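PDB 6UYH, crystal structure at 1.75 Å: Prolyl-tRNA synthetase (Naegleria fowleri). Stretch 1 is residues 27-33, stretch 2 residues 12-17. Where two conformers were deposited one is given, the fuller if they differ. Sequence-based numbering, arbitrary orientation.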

ATOM      1  N   SER A  27      12.314   1.074 -23.512  1.00 22.56           N
ATOM      2  CA  SER A  27      10.985   0.525 -23.731  1.00 20.94           C
ATOM      3  C   SER A  27      11.033  -0.991 -23.874  1.00 22.99           C
ATOM      4  O   SER A  27      10.224  -1.702 -23.265  1.00 25.70           O
ATOM      5  CB  SER A  27      10.360   1.169 -24.965  1.00 22.77           C
ATOM      6  OG  SER A  27       9.085   0.614 -25.215  1.00 26.39           O
ATOM      7  N   GLN A  28      11.992  -1.503 -24.648  1.00 21.66           N
ATOM      8  CA  GLN A  28      12.075  -2.946 -24.848  1.00 21.87           C
ATOM      9  C   GLN A  28      12.442  -3.663 -23.555  1.00 26.96           C
ATOM     10  O   GLN A  28      11.883  -4.722 -23.253  1.00 25.78           O
ATOM     11  CB  GLN A  28      13.072  -3.269 -25.961  1.00 27.68           C
ATOM     12  CG  GLN A  28      12.575  -2.853 -27.343  1.00 29.05           C
ATOM     13  CD  GLN A  28      13.328  -3.534 -28.468  1.00 33.51           C
ATOM     14  OE1 GLN A  28      13.804  -4.662 -28.319  1.00 38.68           O
ATOM     15  NE2 GLN A  28      13.453  -2.846 -29.598  1.00 39.32           N
ATOM     16  N   VAL A  29      13.348  -3.085 -22.758  1.00 23.80           N
ATOM     17  CA  VAL A  29      13.780  -3.763 -21.537  1.00 24.47           C
ATOM     18  C   VAL A  29      12.654  -3.800 -20.502  1.00 23.13           C
ATOM     19  O   VAL A  29      12.432  -4.829 -19.853  1.00 24.22           O
ATOM     20  CB  VAL A  29      15.056  -3.106 -20.973  1.00 25.76           C
ATOM     21  CG1 VAL A  29      15.354  -3.626 -19.568  1.00 23.88           C
ATOM     22  CG2 VAL A  29      16.247  -3.379 -21.895  1.00 24.50           C
ATOM     23  N   ILE A  30      11.927  -2.690 -20.314  1.00 21.28           N
ATOM     24  CA  ILE A  30      10.921  -2.698 -19.251  1.00 17.91           C
ATOM     25  C   ILE A  30       9.718  -3.570 -19.626  1.00 19.44           C
ATOM     26  O   ILE A  30       9.067  -4.135 -18.740  1.00 22.82           O
ATOM     27  CB  ILE A  30      10.477  -1.274 -18.871  1.00 20.08           C
ATOM     28  CG1 ILE A  30       9.712  -0.608 -20.019  1.00 20.12           C
ATOM     29  CG2 ILE A  30      11.686  -0.444 -18.360  1.00 19.13           C
ATOM     30  CD1 ILE A  30       9.407   0.886 -19.790  1.00 19.67           C
ATOM     31  N   THR A  31       9.410  -3.707 -20.922  1.00 21.30           N
ATOM     32  CA  THR A  31       8.261  -4.522 -21.321  1.00 22.78           C
ATOM     33  C   THR A  31       8.629  -5.995 -21.434  1.00 27.00           C
ATOM     34  O   THR A  31       7.899  -6.863 -20.936  1.00 27.55           O
ATOM     35  CB  THR A  31       7.661  -4.035 -22.650  1.00 22.84           C
ATOM     36  OG1 THR A  31       8.659  -4.040 -23.684  1.00 24.41           O
ATOM     37  CG2 THR A  31       7.062  -2.633 -22.498  1.00 21.57           C
ATOM     38  N   LYS A  32       9.737  -6.305 -22.111  1.00 24.81           N
ATOM     39  CA  LYS A  32      10.070  -7.704 -22.368  1.00 22.98           C
ATOM     40  C   LYS A  32      10.543  -8.423 -21.111  1.00 23.49           C
ATOM     41  O   LYS A  32      10.462  -9.654 -21.043  1.00 27.53           O
ATOM     42  CB  LYS A  32      11.121  -7.795 -23.478  1.00 25.39           C
ATOM     43  CG  LYS A  32      10.595  -7.287 -24.806  1.00 27.14           C
ATOM     44  CD  LYS A  32      11.640  -7.349 -25.914  1.00 28.28           C
ATOM     45  CE  LYS A  32      11.026  -6.923 -27.243  1.00 34.15           C
ATOM     46  NZ  LYS A  32      11.988  -7.009 -28.382  1.00 31.80           N
ATOM     47  N   SER A  33      11.025  -7.683 -20.117  1.00 23.82           N
ATOM     48  CA  SER A  33      11.328  -8.268 -18.822  1.00 23.30           C
ATOM     49  C   SER A  33      10.089  -8.544 -17.989  1.00 22.45           C
ATOM     50  O   SER A  33      10.230  -9.060 -16.877  1.00 24.63           O
ATOM     51  CB  SER A  33      12.231  -7.343 -18.025  1.00 20.77           C
ATOM     52  OG  SER A  33      11.545  -6.140 -17.689  1.00 22.35           O
TER
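Stretch 2 12-17: EGIDVK

How does stretch 2 run across the helix? It has no regular secondary structure and lies along one side of the helix that takes in residues 27-32 and begins earlier in the chain, with its chain running against the helix direction: E12 lies nearest K32, their CA atoms 7.3 Å apart, while I14 lies nearest Q28, CA to CA 6.1 Å. Q28 and K32, one helical turn apart, both point their CA-to-CB bonds toward the incoming segment.

What does the start of the segment offer? E12 is poorly ordered, its side chain modelled only to CB, and that CB points away from the helix. G13, in an extended conformation (phi/psi -162/158), contributes its carbonyl: K32 NZ donates a hydrogen bond to G13 O at 2.8 Å. The lysine reaches it with chi2 to chi4 all t, a fully extended chain. Water 1 also accepts from K32 NZ at 3.0 Å and, weakly, from G13 N at 3.4 Å, so it links the amine to the backbone.

Where does the contact turn apolar? At I14, whose CA-to-CB bond runs sideways but whose side chain comes nearer at its end. I14 CD1 lies 3.8 Å from V29 CG2 and 4.2 Å from K32 CD, so the methyl meets both a buried valine and the aliphatic part of the lysine.

How do D15 and V16 complete the contact? D15 N donates to Q28 OE1 at 3.0 Å, with a nearly straight N-H...O angle of 177°. Q28 OE1 also accepts from K32 NZ, at 3.0 Å, which ties the two helix side chains together beneath the loop. D15 OD2 forms a salt bridge with K32 NZ at 3.3 Å. V16 follows, V16 CG2 lying 3.4 Å from Q28 NE2, and K17 makes no contact with stretch 1.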

ATOM      1  N   GLU A  12      11.426 -12.143 -26.275  1.00 65.95           N
ATOM      2  CA  GLU A  12      12.501 -13.039 -26.691  1.00 66.24           C
ATOM      3  C   GLU A  12      13.872 -12.382 -26.506  1.00 64.30           C
ATOM      4  O   GLU A  12      14.781 -12.977 -25.923  1.00 71.91           O
ATOM      5  CB  GLU A  12      12.314 -13.475 -28.149  1.00 60.94           C
ATOM      6  N   GLY A  13      14.022 -11.154 -26.997  1.00 46.33           N
ATOM      7  CA  GLY A  13      15.303 -10.481 -26.912  1.00 42.22           C
ATOM      8  C   GLY A  13      15.183  -8.989 -27.117  1.00 40.28           C
ATOM      9  O   GLY A  13      14.206  -8.490 -27.685  1.00 33.01           O
ATOM     10  N   ILE A  14      16.190  -8.278 -26.619  1.00 37.61           N
ATOM     11  CA  ILE A  14      16.333  -6.849 -26.871  1.00 31.11           C
ATOM     12  C   ILE A  14      16.969  -6.697 -28.248  1.00 35.06           C
ATOM     13  O   ILE A  14      18.064  -7.218 -28.491  1.00 45.16           O
ATOM     14  CB  ILE A  14      17.196  -6.184 -25.788  1.00 31.84           C
ATOM     15  CG1 ILE A  14      16.749  -6.632 -24.391  1.00 31.85           C
ATOM     16  CG2 ILE A  14      17.157  -4.671 -25.920  1.00 31.89           C
ATOM     17  CD1 ILE A  14      15.294  -6.339 -24.087  1.00 29.26           C
ATOM     18  N   ASP A  15      16.285  -6.016 -29.164  1.00 31.64           N
ATOM     19  CA  ASP A  15      16.731  -5.867 -30.544  0.55 37.66           C
ATOM     20  C   ASP A  15      17.383  -4.519 -30.816  1.00 33.65           C
ATOM     21  O   ASP A  15      17.769  -4.253 -31.961  1.00 36.67           O
ATOM     22  CB  ASP A  15      15.547  -6.062 -31.500  0.55 37.86           C
ATOM     23  CG  ASP A  15      14.866  -7.403 -31.318  0.55 39.99           C
ATOM     24  OD1 ASP A  15      15.573  -8.429 -31.240  0.55 43.29           O
ATOM     25  OD2 ASP A  15      13.622  -7.425 -31.239  0.55 40.36           O
ATOM     26  N   VAL A  16      17.483  -3.653 -29.810  1.00 32.77           N
ATOM     27  CA  VAL A  16      18.093  -2.335 -29.940  1.00 33.23           C
ATOM     28  C   VAL A  16      19.060  -2.159 -28.780  1.00 28.17           C
ATOM     29  O   VAL A  16      18.690  -2.383 -27.623  1.00 28.82           O
ATOM     30  CB  VAL A  16      17.034  -1.215 -29.940  1.00 42.51           C
ATOM     31  CG1 VAL A  16      17.699   0.152 -29.933  1.00 42.87           C
ATOM     32  CG2 VAL A  16      16.121  -1.351 -31.151  1.00 43.51           C
ATOM     33  N   LYS A  17      20.287  -1.740 -29.079  1.00 28.86           N
ATOM     34  CA  LYS A  17      21.312  -1.624 -28.051  1.00 27.24           C
ATOM     35  C   LYS A  17      21.126  -0.365 -27.211  1.00 31.02           C
ATOM     36  O   LYS A  17      20.602   0.650 -27.674  1.00 25.95           O
ATOM     37  CB  LYS A  17      22.706  -1.625 -28.681  1.00 28.49           C
ATOM     38  CG  LYS A  17      23.079  -2.968 -29.305  1.00 34.52           C
ATOM     39  CD  LYS A  17      24.474  -2.945 -29.925  1.00 50.90           C
ATOM     40  CE  LYS A  17      25.567  -2.895 -28.862  1.00 60.22           C
ATOM     41  NZ  LYS A  17      25.515  -4.067 -27.934  1.00 66.60           N
TER
HETATM   42  O   HOH W   1      11.455  -9.941 -28.798  1.00 49.70           O